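Local coordinates for protein xylanase inhibitor TL-XI (Triticum aestivum, PDB 3G7M) that inhibits xylanases noncompetitively as a small wheat member of the thaumatin-like family, probably as part of plant defence, at residues 83-88 with 98-103; 111-116 with 145-150. The protein carries 4 engineered substitutions. One frame throughout, in Å; residues are numbered along the deposited sequence.

Interaction 1 (83-88 with 98-103). Engineered in segment 83-88: Thr84 (natural residue Val).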
ATOM      1  N   PRO A  83       1.449   9.804 -10.922  1.00 19.11           N
ATOM      2  CA  PRO A  83       2.430   9.022 -10.233  1.00 18.89           C
ATOM      3  C   PRO A  83       1.802   8.331  -9.050  1.00 19.24           C
ATOM      4  O   PRO A  83       0.759   8.790  -8.533  1.00 19.82           O
ATOM      5  CB  PRO A  83       3.417  10.082  -9.760  1.00 18.55           C
ATOM      6  CG  PRO A  83       2.595  11.331  -9.560  1.00 18.13           C
ATOM      7  CD  PRO A  83       1.344  11.174 -10.354  1.00 19.00           C
ATOM      8  N   THR A  84       2.427   7.235  -8.630  1.00 19.08           N
ATOM      9  CA  THR A  84       2.046   6.564  -7.394  1.00 19.12           C
ATOM     10  C   THR A  84       3.122   5.621  -6.874  1.00 19.08           C
ATOM     11  O   THR A  84       3.786   4.931  -7.650  1.00 19.62           O
ATOM     12  CB  THR A  84       0.729   5.783  -7.531  1.00 19.49           C
ATOM     13  OG1 THR A  84       0.509   5.042  -6.320  1.00 20.07           O
ATOM     14  CG2 THR A  84       0.731   4.828  -8.755  1.00 19.08           C
ATOM     15  N   THR A  85       3.291   5.600  -5.559  1.00 18.89           N
ATOM     16  CA  THR A  85       4.258   4.721  -4.915  1.00 19.11           C
ATOM     17  C   THR A  85       3.608   3.364  -4.717  1.00 19.57           C
ATOM     18  O   THR A  85       2.506   3.302  -4.182  1.00 19.67           O
ATOM     19  CB  THR A  85       4.670   5.274  -3.559  1.00 18.89           C
ATOM     20  OG1 THR A  85       5.218   6.608  -3.761  1.00 18.91           O
ATOM     21  CG2 THR A  85       5.725   4.380  -2.914  1.00 19.34           C
ATOM     22  N   MET A  86       4.274   2.294  -5.182  1.00 19.85           N
ATOM     23  CA  MET A  86       3.727   0.920  -5.163  1.00 19.91           C
ATOM     24  C   MET A  86       4.429  -0.041  -4.222  1.00 19.82           C
ATOM     25  O   MET A  86       5.619  -0.415  -4.423  1.00 19.33           O
ATOM     26  CB  MET A  86       3.730   0.301  -6.545  1.00 19.84           C
ATOM     27  CG  MET A  86       2.462   0.504  -7.288  1.00 22.63           C
ATOM     28  SD  MET A  86       1.118  -0.424  -6.551  1.00 26.09           S
ATOM     29  CE  MET A  86       0.043  -0.513  -8.005  1.00 26.22           C
ATOM     30  N   ALA A  87       3.660  -0.451  -3.201  1.00 19.70           N
ATOM     31  CA  ALA A  87       4.106  -1.464  -2.289  1.00 19.75           C
ATOM     32  C   ALA A  87       3.464  -2.814  -2.641  1.00 20.22           C
ATOM     33  O   ALA A  87       2.265  -2.877  -2.970  1.00 20.32           O
ATOM     34  CB  ALA A  87       3.748  -1.068  -0.915  1.00 19.72           C
ATOM     35  N   GLU A  88       4.273  -3.882  -2.582  1.00 20.51           N
ATOM     36  CA  GLU A  88       3.831  -5.268  -2.858  1.00 20.53           C
ATOM     37  C   GLU A  88       4.077  -6.173  -1.650  1.00 20.17           C
ATOM     38  O   GLU A  88       5.163  -6.197  -1.086  1.00 19.95           O
ATOM     39  CB  GLU A  88       4.577  -5.827  -4.083  1.00 20.35           C
ATOM     40  CG  GLU A  88       3.785  -6.758  -4.978  1.00 21.62           C
ATOM     41  CD  GLU A  88       4.030  -8.223  -4.688  1.00 23.48           C
ATOM     42  OE1 GLU A  88       4.109  -9.026  -5.644  1.00 23.54           O
ATOM     43  OE2 GLU A  88       4.072  -8.598  -3.499  1.00 25.23           O
ATOM     44  N   TYR A  98       7.938  -8.411   1.622  1.00 18.67           N
ATOM     45  CA  TYR A  98       7.369  -7.087   1.330  1.00 18.31           C
ATOM     46  C   TYR A  98       8.337  -6.210   0.522  1.00 18.42           C
ATOM     47  O   TYR A  98       9.483  -6.035   0.894  1.00 18.59           O
ATOM     48  CB  TYR A  98       6.890  -6.396   2.621  1.00 18.00           C
ATOM     49  CG  TYR A  98       7.863  -6.505   3.785  1.00 17.74           C
ATOM     50  CD1 TYR A  98       7.942  -7.654   4.557  1.00 15.24           C
ATOM     51  CD2 TYR A  98       8.709  -5.455   4.101  1.00 18.76           C
ATOM     52  CE1 TYR A  98       8.833  -7.757   5.584  1.00 15.87           C
ATOM     53  CE2 TYR A  98       9.621  -5.559   5.136  1.00 18.29           C
ATOM     54  CZ  TYR A  98       9.676  -6.713   5.875  1.00 17.56           C
ATOM     55  OH  TYR A  98      10.578  -6.821   6.921  1.00 19.16           O
ATOM     56  N   GLY A  99       7.877  -5.695  -0.610  1.00 18.44           N
ATOM     57  CA  GLY A  99       8.728  -4.920  -1.512  1.00 18.16           C
ATOM     58  C   GLY A  99       8.027  -3.659  -1.951  1.00 18.31           C
ATOM     59  O   GLY A  99       6.826  -3.506  -1.750  1.00 18.23           O
ATOM     60  N   VAL A 100       8.774  -2.735  -2.536  1.00 18.55           N
ATOM     61  CA  VAL A 100       8.217  -1.435  -2.821  1.00 19.08           C
ATOM     62  C   VAL A 100       9.003  -0.874  -3.955  1.00 18.77           C
ATOM     63  O   VAL A 100      10.173  -1.203  -4.117  1.00 18.93           O
ATOM     64  CB  VAL A 100       8.279  -0.494  -1.534  1.00 19.87           C
ATOM     65  CG1 VAL A 100       9.736  -0.192  -1.107  1.00 20.14           C
ATOM     66  CG2 VAL A 100       7.427   0.817  -1.697  1.00 21.12           C
ATOM     67  N   THR A 101       8.359  -0.021  -4.742  1.00 19.14           N
ATOM     68  CA  THR A 101       9.039   0.760  -5.791  1.00 18.88           C
ATOM     69  C   THR A 101       8.586   2.211  -5.859  1.00 18.59           C
ATOM     70  O   THR A 101       7.455   2.528  -5.538  1.00 18.91           O
ATOM     71  CB  THR A 101       8.834   0.130  -7.161  1.00 18.88           C
ATOM     72  OG1 THR A 101       9.476   0.961  -8.155  1.00 20.19           O
ATOM     73  CG2 THR A 101       7.353  -0.008  -7.488  1.00 18.12           C
ATOM     74  N   SER A 102       9.469   3.095  -6.288  1.00 18.59           N
ATOM     75  CA  SER A 102       9.073   4.469  -6.584  1.00 17.98           C
ATOM     76  C   SER A 102       9.710   4.870  -7.930  1.00 18.59           C
ATOM     77  O   SER A 102      10.080   6.020  -8.166  1.00 18.86           O
ATOM     78  CB  SER A 102       9.441   5.387  -5.428  1.00 16.81           C
ATOM     79  OG  SER A 102      10.838   5.435  -5.296  1.00 16.13           O
ATOM     80  N   THR A 103       9.823   3.897  -8.822  1.00 19.03           N
ATOM     81  CA  THR A 103      10.383   4.165 -10.114  1.00 20.08           C
ATOM     82  C   THR A 103       9.447   3.697 -11.214  1.00 20.59           C
ATOM     83  O   THR A 103       9.393   4.313 -12.294  1.00 21.42           O
ATOM     84  CB  THR A 103      11.784   3.548 -10.254  1.00 20.22           C
ATOM     85  OG1 THR A 103      12.481   3.722  -9.019  1.00 20.71           O
ATOM     86  CG2 THR A 103      12.611   4.228 -11.380  1.00 20.60           C
TER
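Gly99 O is approached by two groups of segment 83-88: Glu88 N gives it a nearly straight hydrogen bond of 2.7 Å. Ala87 CA, 3.4 Å from Gly99 O, adds a weaker CA-H...O contact. Glu88 O in turn accepts from Gly99 N, closing an antiparallel hydrogen-bonded pair in the hairpin of strands 86-91 and 95-101, within the larger beta sheet of this thaumatin fold. Two residues along each strand, Met86 O accepts from Thr101 N at 2.8 Å and has the Val100 CA-H beside it, while Met86 N reaches Thr101 O.

Side chains alternate between the two faces. Ala87 and Val100 turn to the face that looks at the neighbouring sheet. There the small methyl of Ala87 suits a position where Met111 and Leu113 of the facing sheet pack against it, while branched, apolar Val100 packs on Leu121 and Cys123. On the face of Met86 and Thr101, Met86 CB meets the Thr101 methyl CG2 at 3.8 Å; beyond CB the flexible thioether chain bends off toward Tyr47. Gly99, paired with Glu88, has no side chain, and Glu88 CB meets the backbone there at Gly99 O; Glu88 OE2 bonds to Ser90 OG.

Thr85 and Thr101 each use a methyl and a hydroxyl for different tasks. Thr85 CG2 lies 3.6 Å from Thr101 O, and the Thr85 side chain crosses that of Val100 obliquely, whereas Thr85 OG1 bonds to Val109 O. In Thr101 the hydroxyl stands anti to the backbone N (chi1 178°); Thr101 OG1 bonds to Asp129 OD2 and accepts from Thr103 N at 3.0 Å, forming an ST turn.

Interaction 2 (111-116 with 145-150). Engineered in segment 111-116: Asn112 (natural residue Asp).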
ATOM      1  N   MET A 111       7.010   6.006   1.540  1.00 23.59           N
ATOM      2  CA  MET A 111       6.554   4.841   2.268  1.00 23.79           C
ATOM      3  C   MET A 111       7.621   4.200   3.133  1.00 24.06           C
ATOM      4  O   MET A 111       8.806   4.307   2.859  1.00 23.72           O
ATOM      5  CB  MET A 111       6.020   3.803   1.299  1.00 24.13           C
ATOM      6  CG  MET A 111       4.635   4.047   0.789  1.00 24.83           C
ATOM      7  SD  MET A 111       4.133   2.638  -0.217  1.00 25.38           S
ATOM      8  CE  MET A 111       2.619   3.342  -0.870  1.00 26.37           C
ATOM      9  N   ASN A 112       7.174   3.516   4.180  1.00 24.75           N
ATOM     10  CA  ASN A 112       8.029   2.630   4.967  1.00 24.77           C
ATOM     11  C   ASN A 112       7.312   1.296   5.237  1.00 24.93           C
ATOM     12  O   ASN A 112       6.273   1.271   5.937  1.00 25.32           O
ATOM     13  CB  ASN A 112       8.402   3.290   6.294  1.00 24.70           C
ATOM     14  CG  ASN A 112       9.790   3.817   6.305  1.00 25.22           C
ATOM     15  OD1 ASN A 112      10.467   3.780   7.332  1.00 23.61           O
ATOM     16  ND2 ASN A 112      10.236   4.330   5.163  1.00 26.40           N
ATOM     17  N   LEU A 113       7.852   0.195   4.692  1.00 24.12           N
ATOM     18  CA  LEU A 113       7.314  -1.141   4.959  1.00 22.41           C
ATOM     19  C   LEU A 113       8.182  -1.778   6.014  1.00 22.21           C
ATOM     20  O   LEU A 113       9.421  -1.832   5.865  1.00 22.26           O
ATOM     21  CB  LEU A 113       7.324  -1.992   3.697  1.00 22.30           C
ATOM     22  CG  LEU A 113       6.298  -1.606   2.614  1.00 22.53           C
ATOM     23  CD1 LEU A 113       6.689  -0.311   1.861  1.00 22.99           C
ATOM     24  CD2 LEU A 113       6.129  -2.735   1.612  1.00 22.00           C
ATOM     25  N   LYS A 114       7.550  -2.229   7.094  1.00 22.00           N
ATOM     26  CA  LYS A 114       8.289  -2.922   8.151  1.00 22.00           C
ATOM     27  C   LYS A 114       7.574  -4.131   8.788  1.00 22.00           C
ATOM     28  O   LYS A 114       6.346  -4.196   8.846  1.00 22.00           O
ATOM     29  CB  LYS A 114       8.804  -1.937   9.229  1.00 22.00           C
ATOM     30  CG  LYS A 114       7.742  -1.066   9.869  1.00 22.85           C
ATOM     31  CD  LYS A 114       8.343  -0.017  10.804  1.00 24.80           C
ATOM     32  CE  LYS A 114       8.881   1.161   9.995  1.00 26.36           C
ATOM     33  NZ  LYS A 114       9.341   2.233  10.889  1.00 27.72           N
ATOM     34  N   CYS A 115       8.378  -5.084   9.258  1.00 22.00           N
ATOM     35  CA  CYS A 115       7.881  -6.245   9.951  1.00 22.00           C
ATOM     36  C   CYS A 115       8.476  -6.329  11.347  1.00 22.00           C
ATOM     37  O   CYS A 115       9.644  -5.963  11.553  1.00 22.00           O
ATOM     38  CB  CYS A 115       8.226  -7.503   9.172  1.00 22.00           C
ATOM     39  SG  CYS A 115       7.143  -8.859   9.592  1.00 22.92           S
ATOM     40  N   SER A 116       7.672  -6.827  12.295  1.00 22.00           N
ATOM     41  CA  SER A 116       8.101  -6.979  13.679  1.00 21.89           C
ATOM     42  C   SER A 116       9.199  -8.046  13.830  1.00 21.57           C
ATOM     43  O   SER A 116       9.885  -8.114  14.853  1.00 21.18           O
ATOM     44  CB  SER A 116       6.894  -7.291  14.570  1.00 22.00           C
ATOM     45  OG  SER A 116       6.232  -8.478  14.162  1.00 22.00           O
ATOM     46  N   LEU A 145       3.010  -7.007  10.187  1.00 22.65           N
ATOM     47  CA  LEU A 145       3.387  -6.112   9.092  1.00 22.96           C
ATOM     48  C   LEU A 145       2.825  -4.696   9.242  1.00 23.07           C
ATOM     49  O   LEU A 145       1.634  -4.523   9.615  1.00 23.13           O
ATOM     50  CB  LEU A 145       2.882  -6.668   7.769  1.00 22.96           C
ATOM     51  CG  LEU A 145       3.652  -7.819   7.121  1.00 23.46           C
ATOM     52  CD1 LEU A 145       2.913  -8.280   5.901  1.00 23.25           C
ATOM     53  CD2 LEU A 145       5.052  -7.354   6.718  1.00 23.40           C
ATOM     54  N   GLN A 146       3.674  -3.698   8.922  1.00 22.31           N
ATOM     55  CA  GLN A 146       3.281  -2.289   8.966  1.00 22.00           C
ATOM     56  C   GLN A 146       3.719  -1.498   7.724  1.00 21.77           C
ATOM     57  O   GLN A 146       4.894  -1.475   7.361  1.00 21.79           O
ATOM     58  CB  GLN A 146       3.803  -1.629  10.234  1.00 22.00           C
ATOM     59  CG  GLN A 146       3.106  -0.317  10.563  1.00 23.88           C
ATOM     60  CD  GLN A 146       3.453   0.202  11.954  1.00 25.48           C
ATOM     61  OE1 GLN A 146       4.398  -0.293  12.607  1.00 27.31           O
ATOM     62  NE2 GLN A 146       2.686   1.203  12.420  1.00 23.08           N
ATOM     63  N   ILE A 147       2.750  -0.853   7.081  1.00 20.81           N
ATOM     64  CA  ILE A 147       3.020   0.101   6.026  1.00 19.60           C
ATOM     65  C   ILE A 147       2.762   1.501   6.581  1.00 19.15           C
ATOM     66  O   ILE A 147       1.680   1.799   7.072  1.00 19.34           O
ATOM     67  CB  ILE A 147       2.117  -0.129   4.838  1.00 19.45           C
ATOM     68  CG1 ILE A 147       1.971  -1.621   4.532  1.00 20.89           C
ATOM     69  CG2 ILE A 147       2.601   0.632   3.656  1.00 18.41           C
ATOM     70  CD1 ILE A 147       3.211  -2.301   4.008  1.00 22.00           C
ATOM     71  N   VAL A 148       3.765   2.363   6.525  1.00 18.67           N
ATOM     72  CA  VAL A 148       3.589   3.736   6.988  1.00 18.02           C
ATOM     73  C   VAL A 148       3.677   4.686   5.773  1.00 18.16           C
ATOM     74  O   VAL A 148       4.569   4.567   4.899  1.00 17.71           O
ATOM     75  CB  VAL A 148       4.611   4.118   8.147  1.00 17.70           C
ATOM     76  CG1 VAL A 148       4.289   5.472   8.766  1.00 15.28           C
ATOM     77  CG2 VAL A 148       4.633   3.057   9.232  1.00 17.96           C
ATOM     78  N   PHE A 149       2.733   5.623   5.732  1.00 18.57           N
ATOM     79  CA  PHE A 149       2.845   6.801   4.865  1.00 19.03           C
ATOM     80  C   PHE A 149       3.419   7.969   5.648  1.00 19.34           C
ATOM     81  O   PHE A 149       2.978   8.245   6.766  1.00 19.17           O
ATOM     82  CB  PHE A 149       1.490   7.197   4.250  1.00 19.01           C
ATOM     83  CG  PHE A 149       0.854   6.091   3.425  1.00 18.05           C
ATOM     84  CD1 PHE A 149       1.298   5.828   2.150  1.00 14.13           C
ATOM     85  CD2 PHE A 149      -0.172   5.304   3.949  1.00 17.09           C
ATOM     86  CE1 PHE A 149       0.743   4.837   1.430  1.00 12.71           C
ATOM     87  CE2 PHE A 149      -0.723   4.306   3.202  1.00 14.85           C
ATOM     88  CZ  PHE A 149      -0.261   4.082   1.941  1.00 13.56           C
ATOM     89  N   CYS A 150       4.389   8.643   5.023  1.00 19.92           N
ATOM     90  CA  CYS A 150       5.159   9.743   5.609  1.00 20.66           C
ATOM     91  C   CYS A 150       5.796   9.279   6.928  1.00 21.14           C
ATOM     92  O   CYS A 150       5.436   9.764   8.008  1.00 21.38           O
ATOM     93  CB  CYS A 150       4.333  11.042   5.761  1.00 20.19           C
ATOM     94  SG  CYS A 150       3.397  11.584   4.267  1.00 22.00           S
TER
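Lys114 and Gln146 are joined by two backbone hydrogen bonds, Gln146 N to Lys114 O at 2.7 Å and Lys114 N to Gln146 O at 2.8 Å. Asn112 and Val148 repeat the pairing, with Val148 N to Asn112 O at 2.8 Å. Asn112, an engineered residue (aspartate in nature), also gives a nearly straight bond from ND2 to Met111 O, 2.7 Å away and in the plane of the amide, while OD1 accepts from Arg124.

These antiparallel strands, 111-115 and 145-149, lie inside one sheet of the thaumatin beta sandwich. On the face of Lys114 and Gln146, the two long chains run side by side, touching through Lys114 CG and Gln146 CB; such chains suit a partly exposed position, and Gln146 NE2 bonds to Thr6 OG1.

The other face is apolar and turns to the second sheet. Met111 runs beside Phe149, an oblique Met-aromatic contact in which the extended thioether chain brings CE to the ring edge at CE1. The Phe149 side chain also touches Ile5 of strand 3-7 and Val109. An alanine in place of Phe149 would probably leave Met111 CE without its aromatic neighbour and open a gap beside Ile5 and Val109. Next along, Ile147 turns at chi2 (-69°), which sets CD1 3.5 Å from Leu113 CG. Beyond them Leu145 CD2 rests 3.9 Å from Cys115 SG, the sulfur that is disulfide-bonded to Cys138.

Overall arrangement
Interaction 1 closes before interaction 2 opens: strand 95-101 is followed in the chain by strand 111-115, and strand 145-149 comes near the C-terminus. The first pairs neighbouring strands of a hairpin in the antiparallel sheet; the second pairs strands distant in sequence in the mixed sheet. Their centres are about 12 Å apart, and the two sheets pack directly on each other. Thr85 O lies against Met111 CE, Gly99 O against Leu113 CD2, and the Tyr98 ring against Leu145 CD2. One face of each pairing therefore lines the sandwich interior, and a disulfide ties strand 111-115 of one sheet to edge strand 135-139 of the other.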